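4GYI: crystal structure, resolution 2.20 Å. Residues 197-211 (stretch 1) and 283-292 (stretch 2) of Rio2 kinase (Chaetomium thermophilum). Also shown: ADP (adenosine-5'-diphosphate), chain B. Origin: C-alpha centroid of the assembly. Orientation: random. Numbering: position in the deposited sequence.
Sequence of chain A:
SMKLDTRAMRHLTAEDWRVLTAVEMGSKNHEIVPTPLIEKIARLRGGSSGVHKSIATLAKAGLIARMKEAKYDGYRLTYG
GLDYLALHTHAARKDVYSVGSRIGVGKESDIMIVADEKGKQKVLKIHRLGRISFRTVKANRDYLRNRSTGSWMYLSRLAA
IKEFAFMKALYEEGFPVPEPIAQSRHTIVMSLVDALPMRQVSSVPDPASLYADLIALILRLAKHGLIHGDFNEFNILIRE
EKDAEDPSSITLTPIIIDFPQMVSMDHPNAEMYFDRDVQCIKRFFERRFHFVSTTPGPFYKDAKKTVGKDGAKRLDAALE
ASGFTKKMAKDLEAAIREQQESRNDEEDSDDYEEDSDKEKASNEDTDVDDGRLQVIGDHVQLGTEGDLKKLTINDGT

Stretch 1 197-211: PMRQVSSVPDPASLY
Stretch 2, residues 283-292: RFFERRFHFV

How do the two backbones run past each other? Stretch 1 makes a 3-10 segment at Met198 to Gln200, crosses a loop, and enters a helix at Pro207, with Asp206 at the N-cap position; Ser209 OG donates to Asp206 OD2 at 2.5 Å. Stretch 2 enters already helical at Arg283, in a helix that begins earlier in the chain and lies nearly antiparallel to the helix of Pro207 to Tyr211, at 161° with axes 11.5 Å apart at closest approach. In register, Arg199 CA is 8.6 Å from Phe284 CA, and Pro207 CA is 6.7 Å from Phe289 CA. Together the stretches bury 663 Å².

What do Phe284 and Phe285 meet along the helix? Both point toward stretch 1, but with different rotamers: Phe284 has chi1 t (177°), Phe285 chi1 m (-85°). Met198, t, t, p, brings the end of its side chain nearer to the helix, placing Met198 CG 3.8 Å from Phe284 CE2 and Met198 SD 4.2 Å from Phe285 CE2. Met198 SD lies oblique to both rings, 5.0 Å from the Phe284 centroid and 5.4 Å from that of Phe285. The Phe285 ring edge meets Leu210 CG, 3.8 Å from Phe285 CZ, and the backbone Pro207 O, 3.2 Å from Phe285 CE1. Over one face comes the edge of the Tyr211 ring, with Tyr211 and Phe285 centroids 5.5 Å apart and planes at 68°.

How does Arg288 reach the loop? Its chi angles of 170°, 65°, -178° and 99° carry the guanidinium to the backbone of stretch 1, where Arg288 NH2 donates to Val201 O at 3.0 Å in an almost straight hydrogen bond (177°). Ser202 O is 3.2 Å from Arg288 NH2, also near the guanidinium plane. One water accepts from Val204 N at 3.1 Å and, weakly, from Arg288 NH2 at 3.1 Å, so it bridges the two stretches.

What fills the space around Phe289? Its chi1 is m (-47°). Val201 CG1 lies at the edge of the Phe289 ring, 3.9 Å from Phe289 CZ; Val204 CG2 packs 3.7 Å from Phe289 CE1. Pro207 CG packs 3.8 Å from Phe289 CB, so loop and helix start meet this one side chain at van der Waals distance.

How does the chain keep contact beyond the helix? His290 turns it with positive phi (51/43) and points away, whereas Phe291, extended at -114/139, points back toward stretch 1; Phe291 N donates to Phe285 O at 2.8 Å. Phe291 has chi1 t (173°). Phe291 CB lies 3.9 Å from Pro207 CB, and Phe291 CE1 3.5 Å from Ala208 CB. Phe291 CE2 covers one face of the Tyr211 ring, 3.6 Å from Tyr211 CG, with the ring planes at 58°.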

# COMPACT_ATOMS: atom_id res chain seq x y z
N PRO A 197 3.68 -13.70 8.68
CA PRO A 197 3.70 -12.69 9.75
C PRO A 197 4.20 -13.30 11.06
O PRO A 197 3.86 -14.43 11.38
CB PRO A 197 2.22 -12.31 9.90
CG PRO A 197 1.59 -12.63 8.60
CD PRO A 197 2.36 -13.78 8.01
N MET A 198 5.02 -12.56 11.79
CA MET A 198 5.52 -12.99 13.10
C MET A 198 4.39 -13.36 14.08
O MET A 198 4.55 -14.24 14.93
CB MET A 198 6.42 -11.90 13.70
CG MET A 198 7.08 -12.29 15.01
SD MET A 198 8.31 -11.05 15.50
CE MET A 198 7.30 -9.55 15.54
N ARG A 199 3.25 -12.70 13.95
CA ARG A 199 2.08 -12.97 14.79
C ARG A 199 1.79 -14.47 14.89
O ARG A 199 1.40 -14.96 15.95
CB ARG A 199 0.85 -12.25 14.22
CG ARG A 199 -0.42 -12.42 15.03
CD ARG A 199 -1.58 -12.94 14.17
NE ARG A 199 -1.51 -14.39 13.94
CZ ARG A 199 -2.04 -15.30 14.76
NH1 ARG A 199 -2.66 -14.93 15.87
NH2 ARG A 199 -1.93 -16.60 14.47
N GLN A 200 2.00 -15.20 13.80
CA GLN A 200 1.62 -16.61 13.77
C GLN A 200 2.80 -17.57 13.88
O GLN A 200 2.62 -18.79 13.73
CB GLN A 200 0.78 -16.93 12.54
CG GLN A 200 1.38 -16.47 11.24
CD GLN A 200 0.47 -16.75 10.04
OE1 GLN A 200 -0.28 -15.87 9.59
NE2 GLN A 200 0.54 -17.96 9.52
N VAL A 201 3.99 -17.04 14.15
CA VAL A 201 5.17 -17.88 14.29
C VAL A 201 4.91 -18.92 15.39
O VAL A 201 4.47 -18.57 16.49
CB VAL A 201 6.47 -17.06 14.57
CG1 VAL A 201 6.47 -16.48 15.98
CG2 VAL A 201 7.71 -17.91 14.31
N SER A 202 5.11 -20.19 15.05
CA SER A 202 4.64 -21.26 15.93
C SER A 202 5.61 -21.59 17.06
O SER A 202 5.17 -22.01 18.13
CB SER A 202 4.27 -22.53 15.15
OG SER A 202 5.37 -23.02 14.39
N SER A 203 6.90 -21.41 16.84
CA SER A 203 7.88 -21.69 17.89
C SER A 203 9.18 -20.92 17.73
O SER A 203 9.86 -21.02 16.70
CB SER A 203 8.18 -23.19 17.97
OG SER A 203 9.13 -23.58 16.99
N VAL A 204 9.52 -20.16 18.77
CA VAL A 204 10.81 -19.49 18.83
C VAL A 204 11.57 -19.93 20.08
O VAL A 204 11.26 -19.49 21.19
CB VAL A 204 10.65 -17.97 18.82
CG1 VAL A 204 12.02 -17.30 18.94
CG2 VAL A 204 9.93 -17.52 17.56
N PRO A 205 12.54 -20.83 19.90
CA PRO A 205 13.33 -21.31 21.04
C PRO A 205 14.24 -20.23 21.61
O PRO A 205 14.55 -20.31 22.79
CB PRO A 205 14.16 -22.45 20.43
CG PRO A 205 13.39 -22.88 19.23
CD PRO A 205 12.78 -21.63 18.69
N ASP A 206 14.64 -19.25 20.80
CA ASP A 206 15.53 -18.16 21.25
C ASP A 206 14.96 -16.76 20.96
O ASP A 206 15.36 -16.11 20.00
CB ASP A 206 16.91 -18.31 20.59
CG ASP A 206 17.93 -17.32 21.14
OD1 ASP A 206 17.68 -16.71 22.20
OD2 ASP A 206 19.01 -17.18 20.51
N PRO A 207 14.02 -16.31 21.79
CA PRO A 207 13.39 -14.99 21.60
C PRO A 207 14.40 -13.85 21.61
O PRO A 207 14.23 -12.88 20.87
CB PRO A 207 12.46 -14.87 22.82
CG PRO A 207 12.19 -16.28 23.22
CD PRO A 207 13.43 -17.05 22.92
N ALA A 208 15.45 -13.96 22.42
CA ALA A 208 16.42 -12.88 22.59
C ALA A 208 17.17 -12.50 21.32
O ALA A 208 17.49 -11.33 21.12
CB ALA A 208 17.42 -13.23 23.72
N SER A 209 17.47 -13.50 20.49
CA SER A 209 18.13 -13.25 19.21
C SER A 209 17.20 -12.52 18.26
O SER A 209 17.61 -11.57 17.60
CB SER A 209 18.55 -14.56 18.56
OG SER A 209 19.68 -15.11 19.21
N LEU A 210 15.97 -12.99 18.17
CA LEU A 210 15.01 -12.37 17.27
C LEU A 210 14.72 -10.93 17.72
O LEU A 210 14.70 -10.02 16.91
CB LEU A 210 13.72 -13.21 17.17
CG LEU A 210 12.59 -12.62 16.32
CD1 LEU A 210 13.05 -12.38 14.87
CD2 LEU A 210 11.34 -13.50 16.36
N TYR A 211 14.53 -10.75 19.03
CA TYR A 211 14.33 -9.44 19.61
C TYR A 211 15.48 -8.51 19.25
O TYR A 211 15.25 -7.39 18.80
CB TYR A 211 14.19 -9.53 21.12
CG TYR A 211 14.09 -8.20 21.84
CD1 TYR A 211 12.86 -7.57 22.00
CD2 TYR A 211 15.21 -7.58 22.37
CE1 TYR A 211 12.76 -6.37 22.67
CE2 TYR A 211 15.12 -6.37 23.04
CZ TYR A 211 13.89 -5.78 23.19
OH TYR A 211 13.79 -4.59 23.85
N ARG A 283 6.13 -5.26 23.98
CA ARG A 283 4.83 -5.81 24.36
C ARG A 283 4.64 -7.21 23.78
O ARG A 283 4.35 -8.16 24.51
CB ARG A 283 3.68 -4.92 23.89
CG ARG A 283 3.16 -3.93 24.91
CD ARG A 283 1.86 -3.32 24.40
NE ARG A 283 0.94 -4.37 23.94
CZ ARG A 283 -0.17 -4.72 24.57
NH1 ARG A 283 -0.54 -4.10 25.68
NH2 ARG A 283 -0.93 -5.69 24.07
N PHE A 284 4.82 -7.34 22.46
CA PHE A 284 4.65 -8.62 21.80
C PHE A 284 5.56 -9.70 22.40
O PHE A 284 5.10 -10.79 22.76
CB PHE A 284 4.89 -8.52 20.29
CG PHE A 284 4.81 -9.83 19.59
CD1 PHE A 284 3.58 -10.42 19.34
CD2 PHE A 284 5.97 -10.51 19.22
CE1 PHE A 284 3.49 -11.65 18.70
CE2 PHE A 284 5.90 -11.74 18.60
CZ PHE A 284 4.65 -12.31 18.32
N PHE A 285 6.84 -9.38 22.56
CA PHE A 285 7.78 -10.32 23.15
C PHE A 285 7.47 -10.66 24.59
O PHE A 285 7.87 -11.70 25.08
CB PHE A 285 9.21 -9.82 23.00
CG PHE A 285 9.82 -10.18 21.69
CD1 PHE A 285 10.82 -11.12 21.61
CD2 PHE A 285 9.34 -9.61 20.52
CE1 PHE A 285 11.35 -11.47 20.38
CE2 PHE A 285 9.87 -9.96 19.30
CZ PHE A 285 10.88 -10.89 19.23
N GLU A 286 6.72 -9.80 25.25
CA GLU A 286 6.39 -10.06 26.64
C GLU A 286 5.20 -11.00 26.70
O GLU A 286 5.23 -11.99 27.43
CB GLU A 286 6.12 -8.75 27.38
CG GLU A 286 6.26 -8.85 28.88
CD GLU A 286 5.09 -9.55 29.54
OE1 GLU A 286 3.98 -9.52 28.96
OE2 GLU A 286 5.28 -10.13 30.64
N ARG A 287 4.16 -10.72 25.92
CA ARG A 287 2.97 -11.57 25.96
C ARG A 287 3.11 -12.90 25.22
O ARG A 287 2.56 -13.92 25.65
CB ARG A 287 1.70 -10.81 25.53
CG ARG A 287 1.86 -9.96 24.29
CD ARG A 287 0.57 -9.21 23.94
NE ARG A 287 0.75 -8.26 22.83
CZ ARG A 287 0.61 -8.56 21.54
NH1 ARG A 287 0.27 -9.78 21.16
NH2 ARG A 287 0.80 -7.62 20.62
N ARG A 288 3.86 -12.91 24.12
CA ARG A 288 3.99 -14.12 23.29
C ARG A 288 5.09 -15.09 23.73
O ARG A 288 4.89 -16.31 23.74
CB ARG A 288 4.12 -13.75 21.80
CG ARG A 288 4.49 -14.90 20.87
CD ARG A 288 3.42 -15.99 20.79
NE ARG A 288 3.85 -17.09 19.91
CZ ARG A 288 4.37 -18.24 20.34
NH1 ARG A 288 4.53 -18.48 21.64
NH2 ARG A 288 4.74 -19.17 19.46
N PHE A 289 6.26 -14.58 24.11
CA PHE A 289 7.36 -15.45 24.53
C PHE A 289 7.78 -15.25 25.98
O PHE A 289 8.75 -15.85 26.44
CB PHE A 289 8.58 -15.27 23.62
CG PHE A 289 8.26 -15.27 22.16
CD1 PHE A 289 7.87 -16.44 21.52
CD2 PHE A 289 8.36 -14.11 21.42
CE1 PHE A 289 7.58 -16.44 20.18
CE2 PHE A 289 8.08 -14.10 20.08
CZ PHE A 289 7.68 -15.26 19.45
N HIS A 290 7.05 -14.40 26.70
CA HIS A 290 7.38 -14.08 28.08
C HIS A 290 8.84 -13.67 28.20
O HIS A 290 9.56 -14.09 29.11
CB HIS A 290 7.04 -15.25 29.00
CG HIS A 290 5.61 -15.67 28.89
ND1 HIS A 290 4.58 -14.97 29.48
CD2 HIS A 290 5.03 -16.68 28.20
CE1 HIS A 290 3.43 -15.55 29.19
NE2 HIS A 290 3.67 -16.59 28.41
N PHE A 291 9.27 -12.85 27.25
CA PHE A 291 10.63 -12.35 27.19
C PHE A 291 10.65 -10.85 27.43
O PHE A 291 9.82 -10.11 26.91
CB PHE A 291 11.26 -12.64 25.83
CG PHE A 291 12.60 -12.00 25.65
CD1 PHE A 291 13.74 -12.62 26.13
CD2 PHE A 291 12.72 -10.78 25.00
CE1 PHE A 291 14.98 -12.03 25.97
CE2 PHE A 291 13.97 -10.18 24.84
CZ PHE A 291 15.09 -10.80 25.32
N VAL A 292 11.63 -10.42 28.21
CA VAL A 292 11.78 -9.03 28.57
C VAL A 292 13.26 -8.70 28.53
O VAL A 292 14.05 -9.30 29.26
CB VAL A 292 11.26 -8.79 29.99
CG1 VAL A 292 11.70 -7.42 30.51
CG2 VAL A 292 9.74 -8.96 30.02
PB ADP B . -1.93 -3.64 5.21
O1B ADP B . -3.38 -3.79 4.80
O2B ADP B . -1.55 -3.97 6.63
O3B ADP B . -1.48 -2.19 4.72
PA ADP B . 0.43 -5.13 4.45
O1A ADP B . 0.75 -5.01 5.91
O2A ADP B . 1.41 -4.53 3.45
O3A ADP B . -1.05 -4.55 4.18
O5' ADP B . 0.15 -6.67 4.14
C5' ADP B . -0.86 -7.37 4.88
C4' ADP B . -0.51 -8.85 4.97
O4' ADP B . -0.31 -9.40 3.65
C3' ADP B . 0.79 -9.15 5.71
O3' ADP B . 0.63 -9.27 7.13
C2' ADP B . 1.25 -10.45 5.09
O2' ADP B . 0.48 -11.54 5.59
C1' ADP B . 0.79 -10.31 3.66
N9 ADP B . 1.81 -9.73 2.76
C8 ADP B . 1.84 -8.45 2.35
N7 ADP B . 2.87 -8.23 1.49
C5 ADP B . 3.49 -9.42 1.34
C6 ADP B . 4.65 -9.93 0.58
N6 ADP B . 5.34 -9.09 -0.22
N1 ADP B . 4.96 -11.23 0.70
C2 ADP B . 4.27 -12.08 1.49
N3 ADP B . 3.20 -11.69 2.21
C4 ADP B . 2.79 -10.40 2.18
O HOH W 1 7.24 -20.49 20.78